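Local coordinates for protein cellulosomal scaffoldin (Bacteroides cellulosolvens, PDB 2XBT) that probably binds cellulose through this family 3b carbohydrate-binding module, one piece of a much longer secreted scaffoldin of the cellulosome, at residues F75-P80 with A85-E90. Sequence-based numbering, arbitrary orientation.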
ATOM      1  N   PHE A  75     -11.287   3.771  -3.865  1.00 24.25           N
ATOM      2  CA  PHE A  75     -11.267   4.681  -2.742  1.00 23.10           C
ATOM      3  C   PHE A  75     -12.550   4.454  -1.962  1.00 25.88           C
ATOM      4  O   PHE A  75     -13.634   4.349  -2.548  1.00 24.03           O
ATOM      5  CB  PHE A  75     -11.162   6.117  -3.249  1.00 22.88           C
ATOM      6  CG  PHE A  75      -9.946   6.356  -4.100  1.00 25.68           C
ATOM      7  CD1 PHE A  75      -8.752   6.745  -3.523  1.00 26.22           C
ATOM      8  CD2 PHE A  75      -9.988   6.157  -5.472  1.00 27.38           C
ATOM      9  CE1 PHE A  75      -7.613   6.954  -4.296  1.00 25.43           C
ATOM     10  CE2 PHE A  75      -8.852   6.363  -6.253  1.00 27.22           C
ATOM     11  CZ  PHE A  75      -7.667   6.761  -5.662  1.00 27.76           C
ATOM     12  N   ASN A  76     -12.414   4.378  -0.642  1.00 23.35           N
ATOM     13  CA  ASN A  76     -13.449   3.836   0.217  1.00 25.15           C
ATOM     14  C   ASN A  76     -13.599   4.624   1.501  1.00 25.71           C
ATOM     15  O   ASN A  76     -12.622   5.145   2.025  1.00 24.32           O
ATOM     16  CB  ASN A  76     -13.080   2.411   0.615  1.00 25.52           C
ATOM     17  CG  ASN A  76     -12.773   1.541  -0.578  1.00 30.73           C
ATOM     18  OD1 ASN A  76     -13.662   0.897  -1.124  1.00 28.74           O
ATOM     19  ND2 ASN A  76     -11.515   1.545  -1.012  1.00 25.65           N
ATOM     20  N   ASN A  77     -14.822   4.680   2.019  1.00 28.41           N
ATOM     21  CA  ASN A  77     -15.041   5.262   3.336  1.00 24.82           C
ATOM     22  C   ASN A  77     -14.533   4.355   4.446  1.00 27.42           C
ATOM     23  O   ASN A  77     -14.726   3.143   4.408  1.00 31.21           O
ATOM     24  CB  ASN A  77     -16.526   5.551   3.543  1.00 32.54           C
ATOM     25  CG  ASN A  77     -17.045   6.580   2.574  1.00 36.02           C
ATOM     26  OD1 ASN A  77     -18.013   6.344   1.856  1.00 41.38           O
ATOM     27  ND2 ASN A  77     -16.386   7.727   2.527  1.00 34.58           N
ATOM     28  N   LEU A  78     -13.874   4.945   5.435  1.00 25.79           N
ATOM     29  CA  LEU A  78     -13.391   4.192   6.582  1.00 26.27           C
ATOM     30  C   LEU A  78     -14.405   4.283   7.709  1.00 32.43           C
ATOM     31  O   LEU A  78     -14.916   5.363   7.987  1.00 31.23           O
ATOM     32  CB  LEU A  78     -12.069   4.769   7.080  1.00 24.34           C
ATOM     33  CG  LEU A  78     -11.441   3.963   8.211  1.00 26.34           C
ATOM     34  CD1 LEU A  78     -11.034   2.594   7.712  1.00 28.46           C
ATOM     35  CD2 LEU A  78     -10.249   4.697   8.813  1.00 26.40           C
ATOM     36  N   SER A  79     -14.685   3.159   8.362  1.00 28.09           N
ATOM     37  CA  SER A  79     -15.510   3.188   9.572  1.00 36.12           C
ATOM     38  C   SER A  79     -15.071   2.140  10.587  1.00 42.61           C
ATOM     39  O   SER A  79     -14.825   0.985  10.231  1.00 42.55           O
ATOM     40  CB  SER A  79     -16.983   3.020   9.244  1.00 39.03           C
ATOM     41  OG  SER A  79     -17.223   1.707   8.792  1.00 47.54           O
ATOM     42  N   PRO A  80     -14.954   2.552  11.860  1.00 43.18           N
ATOM     43  CA  PRO A  80     -15.284   3.920  12.263  1.00 40.77           C
ATOM     44  C   PRO A  80     -14.156   4.888  11.903  1.00 37.17           C
ATOM     45  O   PRO A  80     -13.017   4.470  11.699  1.00 38.93           O
ATOM     46  CB  PRO A  80     -15.380   3.804  13.779  1.00 39.38           C
ATOM     47  CG  PRO A  80     -14.371   2.711  14.129  1.00 36.13           C
ATOM     48  CD  PRO A  80     -14.175   1.853  12.897  1.00 44.44           C
ATOM     49  N   ALA A  85      -7.924   9.710   9.608  1.00 22.69           N
ATOM     50  CA  ALA A  85      -8.390   9.008   8.413  1.00 22.63           C
ATOM     51  C   ALA A  85      -9.884   8.848   8.377  1.00 22.49           C
ATOM     52  O   ALA A  85     -10.475   8.325   9.319  1.00 25.57           O
ATOM     53  CB  ALA A  85      -7.731   7.627   8.309  1.00 19.29           C
ATOM     54  N   ASN A  86     -10.487   9.278   7.276  1.00 23.44           N
ATOM     55  CA  ASN A  86     -11.897   8.986   7.029  1.00 26.71           C
ATOM     56  C   ASN A  86     -12.098   8.176   5.743  1.00 26.36           C
ATOM     57  O   ASN A  86     -13.227   7.880   5.345  1.00 25.02           O
ATOM     58  CB  ASN A  86     -12.749  10.260   7.052  1.00 26.46           C
ATOM     59  CG  ASN A  86     -12.362  11.260   5.961  1.00 27.41           C
ATOM     60  OD1 ASN A  86     -11.331  11.130   5.306  1.00 26.40           O
ATOM     61  ND2 ASN A  86     -13.197  12.274   5.777  1.00 29.21           N
ATOM     62  N   LYS A  87     -10.982   7.824   5.103  1.00 23.43           N
ATOM     63  CA  LYS A  87     -10.997   7.036   3.883  1.00 22.22           C
ATOM     64  C   LYS A  87      -9.806   6.092   3.838  1.00 20.72           C
ATOM     65  O   LYS A  87      -8.873   6.206   4.633  1.00 20.23           O
ATOM     66  CB  LYS A  87     -10.909   7.937   2.645  1.00 21.35           C
ATOM     67  CG  LYS A  87     -11.902   9.108   2.585  1.00 28.75           C
ATOM     68  CD  LYS A  87     -13.181   8.758   1.843  1.00 30.07           C
ATOM     69  CE  LYS A  87     -14.058   9.997   1.678  1.00 38.58           C
ATOM     70  NZ  LYS A  87     -15.416   9.691   1.136  1.00 39.20           N
ATOM     71  N   TYR A  88      -9.845   5.161   2.891  1.00 23.17           N
ATOM     72  CA  TYR A  88      -8.656   4.399   2.538  1.00 18.99           C
ATOM     73  C   TYR A  88      -8.639   4.073   1.058  1.00 20.02           C
ATOM     74  O   TYR A  88      -9.688   3.912   0.433  1.00 19.94           O
ATOM     75  CB  TYR A  88      -8.514   3.121   3.356  1.00 19.75           C
ATOM     76  CG  TYR A  88      -9.644   2.145   3.201  1.00 22.07           C
ATOM     77  CD1 TYR A  88      -9.543   1.062   2.314  1.00 24.44           C
ATOM     78  CD2 TYR A  88     -10.815   2.299   3.921  1.00 23.07           C
ATOM     79  CE1 TYR A  88     -10.603   0.151   2.169  1.00 22.55           C
ATOM     80  CE2 TYR A  88     -11.860   1.407   3.791  1.00 29.60           C
ATOM     81  CZ  TYR A  88     -11.750   0.336   2.911  1.00 30.19           C
ATOM     82  OH  TYR A  88     -12.799  -0.538   2.782  1.00 31.82           O
ATOM     83  N   ILE A  89      -7.438   4.033   0.498  1.00 17.14           N
ATOM     84  CA  ILE A  89      -7.238   3.483  -0.827  1.00 20.08           C
ATOM     85  C   ILE A  89      -7.043   1.989  -0.597  1.00 17.43           C
ATOM     86  O   ILE A  89      -6.279   1.600   0.293  1.00 19.47           O
ATOM     87  CB  ILE A  89      -5.948   4.006  -1.453  1.00 20.56           C
ATOM     88  CG1 ILE A  89      -5.912   5.534  -1.396  1.00 25.43           C
ATOM     89  CG2 ILE A  89      -5.813   3.510  -2.900  1.00 23.47           C
ATOM     90  CD1 ILE A  89      -4.533   6.086  -1.459  1.00 26.72           C
ATOM     91  N   GLU A  90      -7.699   1.167  -1.407  1.00 19.74           N
ATOM     92  CA  GLU A  90      -7.440  -0.269  -1.385  1.00 18.51           C
ATOM     93  C   GLU A  90      -6.848  -0.693  -2.703  1.00 19.77           C
ATOM     94  O   GLU A  90      -7.484  -0.560  -3.752  1.00 19.78           O
ATOM     95  CB  GLU A  90      -8.710  -1.078  -1.119  1.00 20.80           C
ATOM     96  CG  GLU A  90      -8.444  -2.584  -1.066  1.00 22.32           C
ATOM     97  CD  GLU A  90      -9.613  -3.357  -0.484  1.00 33.49           C
ATOM     98  OE1 GLU A  90     -10.517  -3.732  -1.254  1.00 35.26           O
ATOM     99  OE2 GLU A  90      -9.627  -3.584   0.742  1.00 34.31           O
TER
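N76 and Y88 pair across an antiparallel beta hairpin, formed by strands 71-82 and 85-93 at one edge of a five-stranded sheet of the CBM3 module. Strand 71-82 is the outermost here; strand 85-93 pairs on its other side with strand 45-51. N76 and Y88 form a hydrogen-bonded pair: N76 N donates to Y88 O at 3.0 Å, and Y88 N to N76 O at 2.9 Å. F75 and I89 make the next, non-hydrogen-bonded pair. On its far side, toward strand 45-51, strand 85-93 carries a classic beta bulge: N86 and K87 both face Y51. Nearer the turn, L78 N gives a straight bond to N86 O (3.0 Å), although it comes from above the carbonyl plane.

The side chains of N76 and Y88 share one face of the sheet. N76 CB lies over the Y88 ring in a CH-pi contact, 3.6 Å from its centroid. The Y88 ring gets there because its CG sits between the backbone N and carbonyl carbon (chi1 61°). The N76 amide plane runs nearly parallel to the ring, 18° apart. Its ND2 adds a weak bond to Y88 O and a second bond to T74 OG1. L78 CD1 touches the ring at CD2 (3.8 Å), and L78 CD2 reaches the A85 methyl. An alanine here in place of Y88 would probably leave N76 CB and L78 CD1 without the ring they share. On the other face F75 CE1 packs on I89 CG1 at 3.6 Å, and both side chains touch V117 of strand 110-119.

The chemistry is thus split by face: apolar packing joins the hairpin to the sheet that holds strand 110-119, while an amide and a phenol ring line the opposite side.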